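Local coordinates for superoxide dismutase (Acidilobus saccharovorans, PDB 4FFK), which catalyses the dismutation of superoxide to molecular oxygen and hydrogen peroxide, using one iron ion bound in each subunit, at residues I186-R189 with A193-V196; K129-A134 with D197-L202. All blocks are in the same frame, centred on the assembly; numbering follows the deposited sequence.

Interaction 1: residues I186-R189 with A193-V196; sequences IDYR and AKYV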
ATOM      1  N   ILE A 186      19.672   7.488 -14.612  1.00 23.44           N
ATOM      2  CA  ILE A 186      20.961   8.057 -15.034  1.00 24.95           C
ATOM      3  C   ILE A 186      21.045   7.978 -16.552  1.00 26.04           C
ATOM      4  O   ILE A 186      21.588   8.885 -17.198  1.00 26.56           O
ATOM      5  CB  ILE A 186      22.116   7.281 -14.451  1.00 25.40           C
ATOM      6  CG1 ILE A 186      22.177   7.481 -12.917  1.00 24.59           C
ATOM      7  CG2 ILE A 186      23.514   7.733 -15.142  1.00 23.25           C
ATOM      8  CD1 ILE A 186      22.945   6.329 -12.276  1.00 26.28           C
ATOM      9  N   ASP A 187      20.508   6.889 -17.097  1.00 27.15           N
ATOM     10  CA  ASP A 187      20.683   6.535 -18.508  1.00 27.12           C
ATOM     11  C   ASP A 187      19.527   7.020 -19.391  1.00 28.26           C
ATOM     12  O   ASP A 187      19.711   7.240 -20.630  1.00 26.11           O
ATOM     13  CB  ASP A 187      20.895   5.048 -18.641  1.00 26.44           C
ATOM     14  CG  ASP A 187      22.075   4.574 -17.823  1.00 26.92           C
ATOM     15  OD1 ASP A 187      22.040   3.495 -17.251  1.00 28.06           O
ATOM     16  OD2 ASP A 187      23.047   5.336 -17.770  1.00 25.61           O
ATOM     17  N   TYR A 188      18.351   7.169 -18.787  1.00 25.53           N
ATOM     18  CA  TYR A 188      17.113   7.415 -19.542  1.00 25.50           C
ATOM     19  C   TYR A 188      16.297   8.525 -18.990  1.00 25.14           C
ATOM     20  O   TYR A 188      15.243   8.873 -19.529  1.00 25.44           O
ATOM     21  CB  TYR A 188      16.230   6.152 -19.561  1.00 25.49           C
ATOM     22  CG  TYR A 188      16.898   5.036 -20.223  1.00 23.03           C
ATOM     23  CD1 TYR A 188      17.664   4.146 -19.503  1.00 21.40           C
ATOM     24  CD2 TYR A 188      16.839   4.884 -21.634  1.00 25.98           C
ATOM     25  CE1 TYR A 188      18.333   3.087 -20.118  1.00 26.32           C
ATOM     26  CE2 TYR A 188      17.475   3.862 -22.243  1.00 27.27           C
ATOM     27  CZ  TYR A 188      18.225   2.968 -21.522  1.00 26.16           C
ATOM     28  OH  TYR A 188      18.905   1.978 -22.174  1.00 25.71           O
ATOM     29  N   ARG A 189      16.762   9.093 -17.885  1.00 25.27           N
ATOM     30  CA  ARG A 189      15.980  10.058 -17.178  1.00 24.62           C
ATOM     31  C   ARG A 189      14.558   9.478 -16.945  1.00 24.05           C
ATOM     32  O   ARG A 189      14.440   8.306 -16.567  1.00 24.49           O
ATOM     33  CB  ARG A 189      15.952  11.402 -17.917  1.00 24.23           C
ATOM     34  CG  ARG A 189      17.361  11.984 -17.957  1.00 26.47           C
ATOM     35  CD  ARG A 189      17.710  12.491 -16.545  1.00 27.12           C
ATOM     36  NE  ARG A 189      18.944  13.282 -16.527  1.00 27.99           N
ATOM     37  CZ  ARG A 189      20.140  12.742 -16.379  1.00 30.69           C
ATOM     38  NH1 ARG A 189      20.270  11.415 -16.238  1.00 33.45           N
ATOM     39  NH2 ARG A 189      21.224  13.527 -16.396  1.00 33.03           N
ATOM     40  N   ALA A 193       9.984   3.900 -20.380  1.00 23.97           N
ATOM     41  CA  ALA A 193       9.542   3.051 -21.487  1.00 23.99           C
ATOM     42  C   ALA A 193      10.749   2.648 -22.353  1.00 24.25           C
ATOM     43  O   ALA A 193      10.852   1.487 -22.807  1.00 24.99           O
ATOM     44  CB  ALA A 193       8.483   3.719 -22.278  1.00 24.50           C
ATOM     45  N   LYS A 194      11.655   3.600 -22.598  1.00 25.05           N
ATOM     46  CA  LYS A 194      12.742   3.380 -23.506  1.00 25.35           C
ATOM     47  C   LYS A 194      13.726   2.480 -22.780  1.00 24.23           C
ATOM     48  O   LYS A 194      14.298   1.576 -23.343  1.00 25.81           O
ATOM     49  CB  LYS A 194      13.404   4.714 -23.871  1.00 26.22           C
ATOM     50  CG  LYS A 194      14.673   4.499 -24.666  1.00 27.66           C
ATOM     51  CD  LYS A 194      15.254   5.858 -25.031  1.00 36.63           C
ATOM     52  CE  LYS A 194      16.687   5.676 -25.509  1.00 42.23           C
ATOM     53  NZ  LYS A 194      17.220   6.960 -26.153  1.00 46.41           N
ATOM     54  N   TYR A 195      13.845   2.667 -21.459  1.00 23.72           N
ATOM     55  CA  TYR A 195      14.580   1.672 -20.681  1.00 21.69           C
ATOM     56  C   TYR A 195      14.052   0.240 -20.738  1.00 22.11           C
ATOM     57  O   TYR A 195      14.812  -0.716 -21.008  1.00 22.98           O
ATOM     58  CB  TYR A 195      14.679   2.184 -19.243  1.00 23.10           C
ATOM     59  CG  TYR A 195      14.917   1.142 -18.211  1.00 23.24           C
ATOM     60  CD1 TYR A 195      16.174   0.553 -18.036  1.00 23.46           C
ATOM     61  CD2 TYR A 195      13.870   0.765 -17.359  1.00 22.24           C
ATOM     62  CE1 TYR A 195      16.388  -0.369 -17.051  1.00 24.41           C
ATOM     63  CE2 TYR A 195      14.076  -0.202 -16.398  1.00 21.74           C
ATOM     64  CZ  TYR A 195      15.292  -0.752 -16.229  1.00 22.26           C
ATOM     65  OH  TYR A 195      15.452  -1.678 -15.235  1.00 24.33           O
ATOM     66  N   VAL A 196      12.762   0.070 -20.488  1.00 22.90           N
ATOM     67  CA  VAL A 196      12.200  -1.275 -20.478  1.00 22.69           C
ATOM     68  C   VAL A 196      12.383  -1.913 -21.888  1.00 23.61           C
ATOM     69  O   VAL A 196      12.774  -3.063 -22.022  1.00 23.94           O
ATOM     70  CB  VAL A 196      10.727  -1.171 -20.121  1.00 23.06           C
ATOM     71  CG1 VAL A 196      10.074  -2.516 -20.335  1.00 24.56           C
ATOM     72  CG2 VAL A 196      10.648  -0.704 -18.600  1.00 24.37           C
TER
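Tyr188 on helix 185-188 and Tyr195 on helix 192-199 bring the two backbones nearest each other, 6.4 Å between their CA atoms, and Arg189, with positive phi (50°), turns the chain away from the first helix. The phenol of Tyr188 lies between the two backbones and meets Tyr195 and Lys194, its side chain running roughly perpendicular to both. Tyr195 CB lies over one face of that ring, a CH-pi contact with CB 3.8 Å from the ring centroid of Tyr188, and its closest approach is to Tyr188 CD1 at 3.6 Å. The two tyrosine rings are obliquely inclined, at 57°, and Tyr188 CE1 comes to the rim of the Tyr195 ring, 3.9 Å from Tyr195 CD1. In the C-terminal domain of iron/manganese superoxide dismutases this short helical connection follows the last metal ligands, Asp178 and His182, and the side chain of Tyr195 comes within about 7 Å of the iron. Tyr195 turns its ring away from Tyr188 because its CG stands opposite the backbone N (chi1 158°); its hydroxyl hydrogen-bonds to Asp178 O and Tyr95 OH. Tyrosine suits both positions because each ring packs against carbon while its hydroxyl finds a polar partner, Ile34 O in the case of Tyr188. Lys194, suited to an exposed position by its long methylene chain, lays that extended chain against the Tyr188 ring: its CG is 3.7 Å from Tyr188 CD2, and its CD lies in the ring plane at the edge. Beyond this contact, Arg189 NE forms a salt bridge with Glu38 of the second subunit.

Interaction 2: residues K129-A134 with D197-L202; sequences KLFGDA and DSWWDL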
ATOM      1  N   LYS A 129       5.058  -7.552 -25.251  1.00 28.96           N
ATOM      2  CA  LYS A 129       4.194  -6.410 -25.170  1.00 28.78           C
ATOM      3  C   LYS A 129       3.492  -6.279 -23.842  1.00 29.06           C
ATOM      4  O   LYS A 129       3.386  -5.195 -23.298  1.00 28.28           O
ATOM      5  CB  LYS A 129       3.146  -6.514 -26.238  1.00 30.35           C
ATOM      6  CG  LYS A 129       1.986  -5.547 -26.137  1.00 32.79           C
ATOM      7  CD  LYS A 129       2.412  -4.175 -26.444  1.00 38.99           C
ATOM      8  CE  LYS A 129       1.201  -3.253 -26.353  1.00 40.75           C
ATOM      9  NZ  LYS A 129       1.645  -1.927 -25.793  1.00 44.71           N
ATOM     10  N   LEU A 130       2.967  -7.376 -23.334  1.00 27.52           N
ATOM     11  CA  LEU A 130       2.193  -7.254 -22.107  1.00 26.92           C
ATOM     12  C   LEU A 130       3.186  -7.045 -20.968  1.00 25.08           C
ATOM     13  O   LEU A 130       2.937  -6.247 -20.100  1.00 26.91           O
ATOM     14  CB  LEU A 130       1.412  -8.518 -21.847  1.00 27.01           C
ATOM     15  CG  LEU A 130       0.515  -8.640 -20.609  1.00 26.08           C
ATOM     16  CD1 LEU A 130      -0.548  -7.543 -20.570  1.00 29.85           C
ATOM     17  CD2 LEU A 130      -0.122 -10.062 -20.580  1.00 31.95           C
ATOM     18  N   PHE A 131       4.278  -7.780 -20.985  1.00 25.82           N
ATOM     19  CA  PHE A 131       5.267  -7.629 -19.920  1.00 25.62           C
ATOM     20  C   PHE A 131       5.862  -6.220 -19.892  1.00 26.08           C
ATOM     21  O   PHE A 131       5.972  -5.586 -18.820  1.00 23.24           O
ATOM     22  CB  PHE A 131       6.362  -8.626 -20.070  1.00 26.35           C
ATOM     23  CG  PHE A 131       7.261  -8.695 -18.861  1.00 26.93           C
ATOM     24  CD1 PHE A 131       8.448  -8.015 -18.818  1.00 28.18           C
ATOM     25  CD2 PHE A 131       6.842  -9.384 -17.713  1.00 27.31           C
ATOM     26  CE1 PHE A 131       9.280  -8.103 -17.652  1.00 24.77           C
ATOM     27  CE2 PHE A 131       7.678  -9.432 -16.567  1.00 28.20           C
ATOM     28  CZ  PHE A 131       8.878  -8.815 -16.580  1.00 27.69           C
ATOM     29  N   GLY A 132       6.249  -5.719 -21.068  1.00 25.29           N
ATOM     30  CA  GLY A 132       6.672  -4.330 -21.197  1.00 24.25           C
ATOM     31  C   GLY A 132       5.669  -3.352 -20.677  1.00 24.27           C
ATOM     32  O   GLY A 132       6.011  -2.380 -19.970  1.00 23.26           O
ATOM     33  N   ASP A 133       4.395  -3.555 -21.005  1.00 24.01           N
ATOM     34  CA  ASP A 133       3.397  -2.662 -20.511  1.00 22.96           C
ATOM     35  C   ASP A 133       3.236  -2.784 -18.994  1.00 21.58           C
ATOM     36  O   ASP A 133       3.009  -1.768 -18.324  1.00 21.75           O
ATOM     37  CB  ASP A 133       2.056  -2.911 -21.150  1.00 23.00           C
ATOM     38  CG  ASP A 133       1.981  -2.415 -22.594  1.00 28.45           C
ATOM     39  OD1 ASP A 133       2.939  -1.754 -23.065  1.00 26.89           O
ATOM     40  OD2 ASP A 133       0.919  -2.663 -23.219  1.00 28.60           O
ATOM     41  N   ALA A 134       3.410  -3.988 -18.461  1.00 22.41           N
ATOM     42  CA  ALA A 134       3.262  -4.208 -17.000  1.00 21.86           C
ATOM     43  C   ALA A 134       4.384  -3.411 -16.324  1.00 22.04           C
ATOM     44  O   ALA A 134       4.137  -2.738 -15.310  1.00 23.49           O
ATOM     45  CB  ALA A 134       3.382  -5.723 -16.638  1.00 22.03           C
ATOM     46  N   ASP A 197      12.119  -1.104 -22.898  1.00 25.24           N
ATOM     47  CA  ASP A 197      12.263  -1.558 -24.309  1.00 26.32           C
ATOM     48  C   ASP A 197      13.655  -2.078 -24.575  1.00 26.68           C
ATOM     49  O   ASP A 197      13.807  -3.147 -25.175  1.00 26.69           O
ATOM     50  CB  ASP A 197      11.945  -0.402 -25.265  1.00 24.93           C
ATOM     51  CG  ASP A 197      10.480  -0.128 -25.374  1.00 28.01           C
ATOM     52  OD1 ASP A 197       9.660  -0.919 -24.854  1.00 26.92           O
ATOM     53  OD2 ASP A 197      10.118   0.886 -26.014  1.00 27.84           O
ATOM     54  N   SER A 198      14.687  -1.375 -24.101  1.00 27.24           N
ATOM     55  CA  SER A 198      16.064  -1.804 -24.337  1.00 27.68           C
ATOM     56  C   SER A 198      16.485  -2.935 -23.428  1.00 28.91           C
ATOM     57  O   SER A 198      17.318  -3.759 -23.769  1.00 28.44           O
ATOM     58  CB  SER A 198      17.071  -0.651 -24.162  1.00 29.00           C
ATOM     59  OG  SER A 198      16.564   0.581 -24.607  1.00 33.40           O
ATOM     60  N   TRP A 199      15.894  -2.968 -22.233  1.00 27.60           N
ATOM     61  CA  TRP A 199      16.256  -3.982 -21.273  1.00 26.84           C
ATOM     62  C   TRP A 199      16.058  -5.378 -21.839  1.00 26.47           C
ATOM     63  O   TRP A 199      16.818  -6.279 -21.534  1.00 27.16           O
ATOM     64  CB  TRP A 199      15.437  -3.738 -19.979  1.00 26.32           C
ATOM     65  CG  TRP A 199      15.440  -4.911 -19.030  1.00 25.57           C
ATOM     66  CD1 TRP A 199      16.376  -5.202 -18.051  1.00 22.09           C
ATOM     67  CD2 TRP A 199      14.437  -5.904 -18.932  1.00 26.24           C
ATOM     68  NE1 TRP A 199      16.006  -6.354 -17.403  1.00 22.23           N
ATOM     69  CE2 TRP A 199      14.817  -6.792 -17.909  1.00 23.78           C
ATOM     70  CE3 TRP A 199      13.247  -6.152 -19.632  1.00 22.32           C
ATOM     71  CZ2 TRP A 199      14.041  -7.937 -17.545  1.00 23.81           C
ATOM     72  CZ3 TRP A 199      12.499  -7.289 -19.295  1.00 24.27           C
ATOM     73  CH2 TRP A 199      12.898  -8.163 -18.236  1.00 23.90           C
ATOM     74  N   TRP A 200      15.092  -5.535 -22.738  1.00 28.31           N
ATOM     75  CA  TRP A 200      14.908  -6.803 -23.472  1.00 28.96           C
ATOM     76  C   TRP A 200      16.176  -7.382 -24.040  1.00 29.64           C
ATOM     77  O   TRP A 200      16.353  -8.610 -24.043  1.00 29.86           O
ATOM     78  CB  TRP A 200      13.840  -6.676 -24.563  1.00 28.71           C
ATOM     79  CG  TRP A 200      12.463  -6.480 -23.963  1.00 26.10           C
ATOM     80  CD1 TRP A 200      11.850  -5.316 -23.754  1.00 27.60           C
ATOM     81  CD2 TRP A 200      11.621  -7.487 -23.393  1.00 27.00           C
ATOM     82  NE1 TRP A 200      10.631  -5.508 -23.155  1.00 29.08           N
ATOM     83  CE2 TRP A 200      10.487  -6.836 -22.884  1.00 26.67           C
ATOM     84  CE3 TRP A 200      11.750  -8.861 -23.204  1.00 26.31           C
ATOM     85  CZ2 TRP A 200       9.456  -7.522 -22.258  1.00 26.05           C
ATOM     86  CZ3 TRP A 200      10.708  -9.553 -22.605  1.00 27.14           C
ATOM     87  CH2 TRP A 200       9.591  -8.881 -22.141  1.00 24.51           C
ATOM     88  N   ASP A 201      17.073  -6.502 -24.475  1.00 29.93           N
ATOM     89  CA  ASP A 201      18.333  -6.942 -25.114  1.00 30.88           C
ATOM     90  C   ASP A 201      19.382  -7.430 -24.146  1.00 30.97           C
ATOM     91  O   ASP A 201      20.456  -7.889 -24.561  1.00 29.32           O
ATOM     92  CB  ASP A 201      18.917  -5.812 -25.952  1.00 30.69           C
ATOM     93  CG  ASP A 201      17.977  -5.402 -27.065  1.00 33.01           C
ATOM     94  OD1 ASP A 201      17.238  -6.279 -27.522  1.00 35.63           O
ATOM     95  OD2 ASP A 201      17.947  -4.222 -27.447  1.00 38.14           O
ATOM     96  N   LEU A 202      19.102  -7.281 -22.847  1.00 28.73           N
ATOM     97  CA  LEU A 202      20.029  -7.734 -21.833  1.00 29.83           C
ATOM     98  C   LEU A 202      19.608  -9.033 -21.212  1.00 29.24           C
ATOM     99  O   LEU A 202      20.363  -9.632 -20.443  1.00 31.94           O
ATOM    100  CB  LEU A 202      20.120  -6.677 -20.745  1.00 28.41           C
ATOM    101  CG  LEU A 202      20.779  -5.360 -21.136  1.00 31.24           C
ATOM    102  CD1 LEU A 202      20.957  -4.541 -19.923  1.00 27.48           C
ATOM    103  CD2 LEU A 202      22.170  -5.691 -21.749  1.00 24.29           C
TER
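An aromatic cluster of Phe131, Trp199 and Trp200 joins helix 124-136 to the later part of helix 192-199 and the residues after it in the C-terminal domain. Phe131, its CG anti to the backbone N (chi1 -169°), places its ring against both indoles. Its CD1 lies 3.6 Å from Trp200 CZ2, which sits at the edge of the phenyl ring, and the Phe131 and Trp200 planes are steeply inclined, at 77°. Against Trp199 the phenyl ring meets rim to rim, Phe131 CE1 being 3.7 Å from Trp199 CH2, with the planes only 24° apart. Trp199 CZ3 in turn stands over the centre of one face of the Trp200 ring, tying the indoles together. Gly132 lets the Trp200 edge come close to the helix backbone: Gly132 N is 3.9 Å from Trp200 CZ2, and a side chain would point into this interface. Replacing Phe131 by an alanine is likely to leave both tryptophan rims without their phenyl partner and open a gap beside residues of strands 142-148, 155-161 and 172-178. Phe131 and Trp199 thus join the helices to the sheet, as in the mixed alpha/beta C-terminal domain of iron/manganese superoxide dismutases.

How the interactions relate
Helix 192-199 serves both contacts: interaction 1 uses its earlier part against helix 185-188, interaction 2 its later part and the residues after it against helix 124-136. Their centres lie 12 Å apart, and they meet where Val196 CG1 packs 4.0 Å from Gly132 CA. Interaction 2 is buried and joins elements distant in sequence, and its contacts are mainly between aromatic rings. Interaction 1, short-range in sequence and only partly buried, mixes phenol rings with a lysine's methylenes and directs its hydroxyls to backbone carbonyls. It also lies nearer the iron and borders the second subunit, whereas helix 124-136 of interaction 2 packs against the third.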